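Local coordinates for uncharacterized protein Atu1656/AGR_C_3050 (PDB 2OJH) that is of unknown function but belongs to the TolB family and folds as a six-bladed beta-propeller, at residues R21-I26 with V37-E42; F265-G270 with F286-Y291. All coordinates share one frame; numbering follows the deposited sequence.

Contact 1 (R21-I26 with V37-E42); sequences RSSIEI and VWQTPE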
ATOM      1  N   ARG A  21       2.219   2.510 -21.058  1.00 34.70           N
ATOM      2  CA  ARG A  21       1.063   2.579 -20.168  1.00 34.35           C
ATOM      3  C   ARG A  21       1.439   2.866 -18.726  1.00 33.95           C
ATOM      4  O   ARG A  21       0.732   3.604 -18.047  1.00 33.78           O
ATOM      5  CB  ARG A  21       0.263   1.265 -20.217  1.00 33.96           C
ATOM      6  CG  ARG A  21      -0.933   1.227 -19.280  1.00 33.47           C
ATOM      7  CD  ARG A  21      -2.059   2.137 -19.744  1.00 36.57           C
ATOM      8  NE  ARG A  21      -3.303   1.788 -19.057  1.00 37.89           N
ATOM      9  CZ  ARG A  21      -3.993   2.607 -18.270  1.00 38.64           C
ATOM     10  NH1 ARG A  21      -3.581   3.858 -18.080  1.00 36.19           N
ATOM     11  NH2 ARG A  21      -5.112   2.166 -17.681  1.00 38.77           N
ATOM     12  N   SER A  22       2.519   2.240 -18.249  1.00 34.00           N
ATOM     13  CA  SER A  22       2.981   2.425 -16.888  1.00 33.31           C
ATOM     14  C   SER A  22       4.425   2.896 -16.909  1.00 33.62           C
ATOM     15  O   SER A  22       5.213   2.437 -17.737  1.00 33.59           O
ATOM     16  CB  SER A  22       2.929   1.116 -16.075  1.00 33.65           C
ATOM     17  OG  SER A  22       1.711   0.414 -16.257  1.00 34.42           O
ATOM     18  N   SER A  23       4.734   3.807 -15.979  1.00 33.00           N
ATOM     19  CA  SER A  23       6.081   4.306 -15.713  1.00 33.06           C
ATOM     20  C   SER A  23       6.350   4.102 -14.229  1.00 33.81           C
ATOM     21  O   SER A  23       5.760   4.768 -13.377  1.00 33.06           O
ATOM     22  CB  SER A  23       6.187   5.791 -16.076  1.00 32.51           C
ATOM     23  OG  SER A  23       7.523   6.262 -15.951  1.00 32.86           O
ATOM     24  N   ILE A  24       7.206   3.130 -13.931  1.00 34.78           N
ATOM     25  CA  ILE A  24       7.613   2.844 -12.564  1.00 35.17           C
ATOM     26  C   ILE A  24       8.726   3.858 -12.215  1.00 35.81           C
ATOM     27  O   ILE A  24       9.760   3.934 -12.896  1.00 34.95           O
ATOM     28  CB  ILE A  24       8.088   1.356 -12.389  1.00 35.95           C
ATOM     29  CG1 ILE A  24       6.952   0.347 -12.688  1.00 36.11           C
ATOM     30  CG2 ILE A  24       8.496   1.115 -10.943  1.00 34.89           C
ATOM     31  CD1 ILE A  24       6.529   0.217 -14.099  1.00 40.21           C
ATOM     32  N   GLU A  25       8.474   4.657 -11.185  1.00 35.13           N
ATOM     33  CA  GLU A  25       9.313   5.813 -10.871  1.00 35.31           C
ATOM     34  C   GLU A  25       9.670   5.900  -9.390  1.00 35.58           C
ATOM     35  O   GLU A  25       8.999   5.313  -8.556  1.00 34.97           O
ATOM     36  CB  GLU A  25       8.589   7.074 -11.328  1.00 35.71           C
ATOM     37  CG  GLU A  25       8.401   7.131 -12.855  1.00 34.61           C
ATOM     38  CD  GLU A  25       7.668   8.370 -13.355  1.00 35.97           C
ATOM     39  OE1 GLU A  25       7.399   9.288 -12.561  1.00 35.74           O
ATOM     40  OE2 GLU A  25       7.364   8.422 -14.575  1.00 33.70           O
ATOM     41  N   ILE A  26      10.716   6.659  -9.062  1.00 34.98           N
ATOM     42  CA  ILE A  26      11.113   6.876  -7.674  1.00 35.57           C
ATOM     43  C   ILE A  26      11.275   8.362  -7.463  1.00 34.94           C
ATOM     44  O   ILE A  26      11.758   9.054  -8.358  1.00 35.56           O
ATOM     45  CB  ILE A  26      12.455   6.182  -7.426  1.00 35.71           C
ATOM     46  CG1 ILE A  26      12.240   4.663  -7.345  1.00 36.26           C
ATOM     47  CG2 ILE A  26      13.145   6.765  -6.191  1.00 37.71           C
ATOM     48  CD1 ILE A  26      13.580   3.885  -7.529  1.00 38.52           C
ATOM     49  N   VAL A  37      12.459   4.168 -13.429  1.00 36.34           N
ATOM     50  CA  VAL A  37      13.044   2.838 -13.345  1.00 35.97           C
ATOM     51  C   VAL A  37      12.724   2.018 -14.587  1.00 36.69           C
ATOM     52  O   VAL A  37      13.598   1.351 -15.132  1.00 36.92           O
ATOM     53  CB  VAL A  37      12.520   2.091 -12.105  1.00 36.05           C
ATOM     54  CG1 VAL A  37      13.195   0.728 -11.986  1.00 36.04           C
ATOM     55  CG2 VAL A  37      12.819   2.906 -10.878  1.00 35.64           C
ATOM     56  N   TRP A  38      11.470   2.055 -15.027  1.00 36.20           N
ATOM     57  CA  TRP A  38      11.027   1.207 -16.138  1.00 37.13           C
ATOM     58  C   TRP A  38       9.682   1.690 -16.659  1.00 36.61           C
ATOM     59  O   TRP A  38       8.800   2.014 -15.857  1.00 36.32           O
ATOM     60  CB  TRP A  38      10.863  -0.229 -15.633  1.00 38.36           C
ATOM     61  CG  TRP A  38      10.693  -1.237 -16.706  1.00 40.22           C
ATOM     62  CD1 TRP A  38      11.571  -1.520 -17.719  1.00 41.96           C
ATOM     63  CD2 TRP A  38       9.595  -2.128 -16.858  1.00 41.72           C
ATOM     64  NE1 TRP A  38      11.061  -2.529 -18.509  1.00 43.96           N
ATOM     65  CE2 TRP A  38       9.855  -2.928 -17.997  1.00 43.05           C
ATOM     66  CE3 TRP A  38       8.419  -2.342 -16.138  1.00 43.60           C
ATOM     67  CZ2 TRP A  38       8.980  -3.926 -18.436  1.00 44.03           C
ATOM     68  CZ3 TRP A  38       7.529  -3.358 -16.574  1.00 43.79           C
ATOM     69  CH2 TRP A  38       7.816  -4.118 -17.727  1.00 44.02           C
ATOM     70  N   GLN A  39       9.536   1.744 -17.988  1.00 35.91           N
ATOM     71  CA  GLN A  39       8.249   2.023 -18.627  1.00 34.92           C
ATOM     72  C   GLN A  39       7.815   0.817 -19.408  1.00 35.80           C
ATOM     73  O   GLN A  39       8.660   0.077 -19.941  1.00 37.03           O
ATOM     74  CB  GLN A  39       8.315   3.256 -19.524  1.00 34.27           C
ATOM     75  CG  GLN A  39       8.751   4.504 -18.739  1.00 32.68           C
ATOM     76  CD  GLN A  39       8.536   5.774 -19.492  1.00 33.46           C
ATOM     77  OE1 GLN A  39       8.552   5.784 -20.730  1.00 31.48           O
ATOM     78  NE2 GLN A  39       8.362   6.880 -18.753  1.00 31.71           N
ATOM     79  N   THR A  40       6.502   0.602 -19.486  1.00 35.25           N
ATOM     80  CA  THR A  40       5.953  -0.571 -20.174  1.00 35.67           C
ATOM     81  C   THR A  40       4.576  -0.266 -20.749  1.00 35.72           C
ATOM     82  O   THR A  40       3.853   0.554 -20.189  1.00 35.74           O
ATOM     83  CB  THR A  40       5.886  -1.809 -19.226  1.00 35.29           C
ATOM     84  OG1 THR A  40       5.240  -2.918 -19.878  1.00 36.08           O
ATOM     85  CG2 THR A  40       5.162  -1.478 -17.949  1.00 35.57           C
ATOM     86  N   PRO A  41       4.225  -0.911 -21.876  1.00 36.46           N
ATOM     87  CA  PRO A  41       2.835  -0.852 -22.360  1.00 36.67           C
ATOM     88  C   PRO A  41       1.862  -1.713 -21.527  1.00 36.35           C
ATOM     89  O   PRO A  41       0.661  -1.634 -21.722  1.00 35.44           O
ATOM     90  CB  PRO A  41       2.947  -1.373 -23.796  1.00 36.74           C
ATOM     91  CG  PRO A  41       4.089  -2.332 -23.732  1.00 37.64           C
ATOM     92  CD  PRO A  41       5.076  -1.706 -22.779  1.00 36.30           C
ATOM     93  N   GLU A  42       2.396  -2.508 -20.608  0.50 36.27           N
ATOM     94  CA  GLU A  42       1.574  -3.292 -19.695  0.50 36.69           C
ATOM     95  C   GLU A  42       1.096  -2.439 -18.520  0.50 36.87           C
ATOM     96  O   GLU A  42       1.561  -1.307 -18.329  0.50 36.92           O
ATOM     97  CB  GLU A  42       2.355  -4.510 -19.188  0.50 36.73           C
ATOM     98  CG  GLU A  42       2.983  -5.351 -20.309  0.50 37.56           C
ATOM     99  CD  GLU A  42       1.959  -6.084 -21.161  0.50 37.96           C
ATOM    100  OE1 GLU A  42       0.857  -6.395 -20.662  0.50 38.72           O
ATOM    101  OE2 GLU A  42       2.258  -6.360 -22.341  0.50 39.46           O
TER
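Strands 22-26 and 37-40 run antiparallel at 169°, their axes 4.6 Å apart, with Ser22-Thr40 and Ile24-Trp38 as hydrogen-bonded pairs and Ser23-Gln39 as the non-hydrogen-bonded pair between them. A classic beta bulge lies at each end: Arg21 and Ser22 both give their N-H to Thr40 O, and Val37 and Trp38 both face Ile24, the Trp38 N bond being weak. From the Ser22-Thr40 pair, Ser22 OG reaches past the strand end to donate to Glu42 O at 2.7 Å, in the carbonyl plane and on a lone pair. Thr40 OG1 accepts from Glu42 N, an ST turn at the end of the strand. On the Ser23-Gln39 face, Gln39 NE2 donates to Ser23 OG at 3.0 Å, and that hydroxyl in turn donates to Glu25 OE2, on the lone pair turned away from OE1. On the other face Ile24 and Trp38 lie side by side; chi2 of 70° turns Ile24 CD1 to within 3.8 Å of Trp38 CE3. Ile26 CD1 packs on Val37 CG2 at 3.6 Å. The pair belongs to the hairpin of strands 22-28 and 33-40; strand 285-291 flanks strand 22-28 on its other edge, and Leu56 and Leu58 of strand 55-60 pack against Ile24.

Contact 2 (F265-G270 with F286-Y291); sequences FDLFGG and FAYVRY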
ATOM      1  N   PHE A 265       4.008  16.346  -6.480  1.00 35.27           N
ATOM      2  CA  PHE A 265       3.804  16.522  -7.924  1.00 35.58           C
ATOM      3  C   PHE A 265       2.371  16.128  -8.300  1.00 35.31           C
ATOM      4  O   PHE A 265       1.729  15.415  -7.549  1.00 33.92           O
ATOM      5  CB  PHE A 265       4.826  15.704  -8.723  1.00 35.02           C
ATOM      6  CG  PHE A 265       5.033  14.307  -8.198  1.00 36.12           C
ATOM      7  CD1 PHE A 265       6.001  14.065  -7.230  1.00 36.75           C
ATOM      8  CD2 PHE A 265       4.271  13.240  -8.675  1.00 34.42           C
ATOM      9  CE1 PHE A 265       6.209  12.767  -6.738  1.00 35.41           C
ATOM     10  CE2 PHE A 265       4.476  11.940  -8.201  1.00 34.96           C
ATOM     11  CZ  PHE A 265       5.439  11.718  -7.220  1.00 35.75           C
ATOM     12  N   ASP A 266       1.877  16.655  -9.431  1.00 35.54           N
ATOM     13  CA  ASP A 266       0.663  16.148 -10.080  1.00 36.43           C
ATOM     14  C   ASP A 266       0.985  14.838 -10.782  1.00 37.16           C
ATOM     15  O   ASP A 266       2.134  14.589 -11.164  1.00 37.61           O
ATOM     16  CB  ASP A 266       0.159  17.107 -11.125  1.00 36.71           C
ATOM     17  CG  ASP A 266      -0.301  18.434 -10.535  1.00 38.33           C
ATOM     18  OD1 ASP A 266      -0.587  18.493  -9.325  1.00 38.71           O
ATOM     19  OD2 ASP A 266      -0.373  19.418 -11.297  1.00 43.89           O
ATOM     20  N   LEU A 267      -0.033  14.023 -10.992  1.00 37.19           N
ATOM     21  CA  LEU A 267       0.171  12.708 -11.576  1.00 37.22           C
ATOM     22  C   LEU A 267      -1.121  12.197 -12.227  1.00 37.21           C
ATOM     23  O   LEU A 267      -2.234  12.455 -11.741  1.00 36.82           O
ATOM     24  CB  LEU A 267       0.674  11.740 -10.511  1.00 37.75           C
ATOM     25  CG  LEU A 267       0.783  10.269 -10.871  1.00 38.95           C
ATOM     26  CD1 LEU A 267       2.073   9.665 -10.361  1.00 43.18           C
ATOM     27  CD2 LEU A 267      -0.390   9.493 -10.296  1.00 43.05           C
ATOM     28  N   PHE A 268      -0.959  11.482 -13.334  1.00 36.75           N
ATOM     29  CA  PHE A 268      -2.074  10.801 -13.952  1.00 36.16           C
ATOM     30  C   PHE A 268      -2.035   9.377 -13.436  1.00 35.80           C
ATOM     31  O   PHE A 268      -1.051   8.632 -13.643  1.00 34.73           O
ATOM     32  CB  PHE A 268      -1.982  10.853 -15.471  1.00 35.56           C
ATOM     33  CG  PHE A 268      -3.172  10.248 -16.151  1.00 36.23           C
ATOM     34  CD1 PHE A 268      -4.353  10.972 -16.275  1.00 34.26           C
ATOM     35  CD2 PHE A 268      -3.119   8.956 -16.635  1.00 34.27           C
ATOM     36  CE1 PHE A 268      -5.457  10.424 -16.888  1.00 36.03           C
ATOM     37  CE2 PHE A 268      -4.230   8.382 -17.254  1.00 35.41           C
ATOM     38  CZ  PHE A 268      -5.397   9.120 -17.381  1.00 35.74           C
ATOM     39  N   GLY A 269      -3.083   9.017 -12.697  1.00 36.24           N
ATOM     40  CA  GLY A 269      -3.123   7.718 -12.030  1.00 36.03           C
ATOM     41  C   GLY A 269      -4.184   7.673 -10.939  1.00 36.37           C
ATOM     42  O   GLY A 269      -5.332   8.078 -11.158  1.00 36.73           O
ATOM     43  N   GLY A 270      -3.787   7.215  -9.762  1.00 35.39           N
ATOM     44  CA  GLY A 270      -4.722   6.945  -8.674  1.00 35.00           C
ATOM     45  C   GLY A 270      -4.569   5.486  -8.324  1.00 35.80           C
ATOM     46  O   GLY A 270      -3.577   5.103  -7.699  1.00 36.11           O
ATOM     47  N   PHE A 286      10.531   7.235  -2.247  1.00 35.14           N
ATOM     48  CA  PHE A 286       9.463   6.245  -2.403  1.00 34.59           C
ATOM     49  C   PHE A 286       9.247   5.873  -3.878  1.00 34.65           C
ATOM     50  O   PHE A 286       9.520   6.692  -4.780  1.00 34.40           O
ATOM     51  CB  PHE A 286       8.174   6.753  -1.728  1.00 34.39           C
ATOM     52  CG  PHE A 286       7.632   8.006  -2.338  1.00 32.42           C
ATOM     53  CD1 PHE A 286       6.841   7.918  -3.467  1.00 34.17           C
ATOM     54  CD2 PHE A 286       7.886   9.263  -1.766  1.00 34.26           C
ATOM     55  CE1 PHE A 286       6.330   9.042  -4.070  1.00 30.39           C
ATOM     56  CE2 PHE A 286       7.366  10.424  -2.355  1.00 35.45           C
ATOM     57  CZ  PHE A 286       6.589  10.323  -3.499  1.00 31.87           C
ATOM     58  N   ALA A 287       8.755   4.646  -4.122  1.00 33.58           N
ATOM     59  CA  ALA A 287       8.401   4.176  -5.452  1.00 34.22           C
ATOM     60  C   ALA A 287       6.899   4.411  -5.701  1.00 34.75           C
ATOM     61  O   ALA A 287       6.100   4.414  -4.757  1.00 34.53           O
ATOM     62  CB  ALA A 287       8.763   2.655  -5.605  1.00 33.82           C
ATOM     63  N   TYR A 288       6.547   4.642  -6.966  1.00 34.98           N
ATOM     64  CA  TYR A 288       5.162   4.900  -7.387  1.00 34.51           C
ATOM     65  C   TYR A 288       5.025   4.607  -8.893  1.00 34.91           C
ATOM     66  O   TYR A 288       6.037   4.459  -9.601  1.00 34.34           O
ATOM     67  CB  TYR A 288       4.743   6.346  -7.042  1.00 35.65           C
ATOM     68  CG  TYR A 288       5.508   7.387  -7.825  1.00 36.94           C
ATOM     69  CD1 TYR A 288       6.798   7.776  -7.435  1.00 36.34           C
ATOM     70  CD2 TYR A 288       4.952   7.971  -8.981  1.00 34.97           C
ATOM     71  CE1 TYR A 288       7.527   8.715  -8.190  1.00 36.44           C
ATOM     72  CE2 TYR A 288       5.668   8.898  -9.735  1.00 34.25           C
ATOM     73  CZ  TYR A 288       6.942   9.277  -9.317  1.00 35.40           C
ATOM     74  OH  TYR A 288       7.657  10.161 -10.058  1.00 35.33           O
ATOM     75  N   VAL A 289       3.789   4.494  -9.388  1.00 33.85           N
ATOM     76  CA  VAL A 289       3.559   4.306 -10.820  1.00 33.90           C
ATOM     77  C   VAL A 289       2.769   5.477 -11.337  1.00 34.14           C
ATOM     78  O   VAL A 289       1.726   5.801 -10.790  1.00 33.26           O
ATOM     79  CB  VAL A 289       2.791   3.002 -11.164  1.00 33.62           C
ATOM     80  CG1 VAL A 289       2.855   2.700 -12.691  1.00 33.89           C
ATOM     81  CG2 VAL A 289       3.358   1.800 -10.360  1.00 32.56           C
ATOM     82  N   ARG A 290       3.288   6.093 -12.394  1.00 33.90           N
ATOM     83  CA  ARG A 290       2.602   7.130 -13.138  1.00 34.35           C
ATOM     84  C   ARG A 290       2.026   6.409 -14.361  1.00 34.37           C
ATOM     85  O   ARG A 290       2.664   5.517 -14.922  1.00 33.71           O
ATOM     86  CB  ARG A 290       3.634   8.208 -13.547  1.00 33.96           C
ATOM     87  CG  ARG A 290       3.178   9.267 -14.553  1.00 35.97           C
ATOM     88  CD  ARG A 290       4.398  10.096 -15.076  1.00 36.15           C
ATOM     89  NE  ARG A 290       5.170  10.616 -13.951  1.00 39.78           N
ATOM     90  CZ  ARG A 290       4.912  11.759 -13.327  1.00 44.10           C
ATOM     91  NH1 ARG A 290       3.915  12.543 -13.738  1.00 41.62           N
ATOM     92  NH2 ARG A 290       5.662  12.134 -12.294  1.00 44.99           N
ATOM     93  N   TYR A 291       0.826   6.795 -14.775  1.00 33.75           N
ATOM     94  CA  TYR A 291       0.211   6.156 -15.926  1.00 33.81           C
ATOM     95  C   TYR A 291       0.077   7.124 -17.078  1.00 33.72           C
ATOM     96  O   TYR A 291       0.250   8.326 -16.910  1.00 34.52           O
ATOM     97  CB  TYR A 291      -1.143   5.530 -15.559  1.00 32.98           C
ATOM     98  CG  TYR A 291      -0.994   4.452 -14.528  1.00 33.37           C
ATOM     99  CD1 TYR A 291      -0.610   3.166 -14.905  1.00 33.67           C
ATOM    100  CD2 TYR A 291      -1.165   4.736 -13.179  1.00 33.92           C
ATOM    101  CE1 TYR A 291      -0.428   2.170 -13.964  1.00 33.26           C
ATOM    102  CE2 TYR A 291      -0.986   3.749 -12.210  1.00 33.32           C
ATOM    103  CZ  TYR A 291      -0.624   2.474 -12.623  1.00 34.53           C
ATOM    104  OH  TYR A 291      -0.439   1.485 -11.715  1.00 35.01           O
TER
HETATM  105  O   HOH W   1       1.349  12.127 -15.046  1.00 27.88           O
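This is an interface between neighbouring propeller blades: the end of strand 262-267, outermost in its sheet, lies beside strand 285-291 of the next sheet, and the axes of strands 265-267 and 286-291 are 8.7 Å apart at the closest. Side chains bridge that distance. Phe265 reaches tip to tip toward Tyr288 and sets CZ over one face of the tyrosine ring, 3.6 Å from Tyr288 CZ; the two planes are inclined at 39°. Phe265 CE1 touches Phe286 CZ at 4.1 Å. Leu267 slides past Tyr288 in the opposite direction, its CD1 3.6 Å from Tyr288 CD2, and also rests on Arg290 CB. At the corner by Phe268 the backbones meet, Tyr291 N donating to Phe268 O at 2.9 Å. Gly269 CA lies at the edge of the Tyr291 ring, 3.7 Å from CD2. The Arg290 chain bends at chi3 (-52°), and its guanidinium crosses the Phe265 ring obliquely, planes 38° apart; NH1 shares a water with Phe268 N, while NE pairs with Glu25. Between the segments the join is mainly apolar and aromatic, with one direct hydrogen bond and one water bridge, and the Glu25 salt bridge probably offsets the arginine charge in this buried contact.

In the fold
Contacts 1 and 2 share one sheet, their centres 10 Å apart: strand 22-28 of contact 1 lies between strand 33-40 and strand 285-291 of contact 2. The N-terminal hairpin and the C-terminal strand thus form a single sheet, the ring closure familiar from beta-propellers, and contact 2 joins that sheet to the blade before it. Between the contacts, Ser23 N lies 2.9 Å from Arg290 O, a probable backbone hydrogen bond. Glu25, held by contact 1 through OE2, turns OE1 toward contact 2, where it lies 2.7 Å from Tyr288 OH in a weak hydrogen bond. At the other end, the Tyr291 ring packs against Ser22, with CE1 3.6 Å from Ser22 OG.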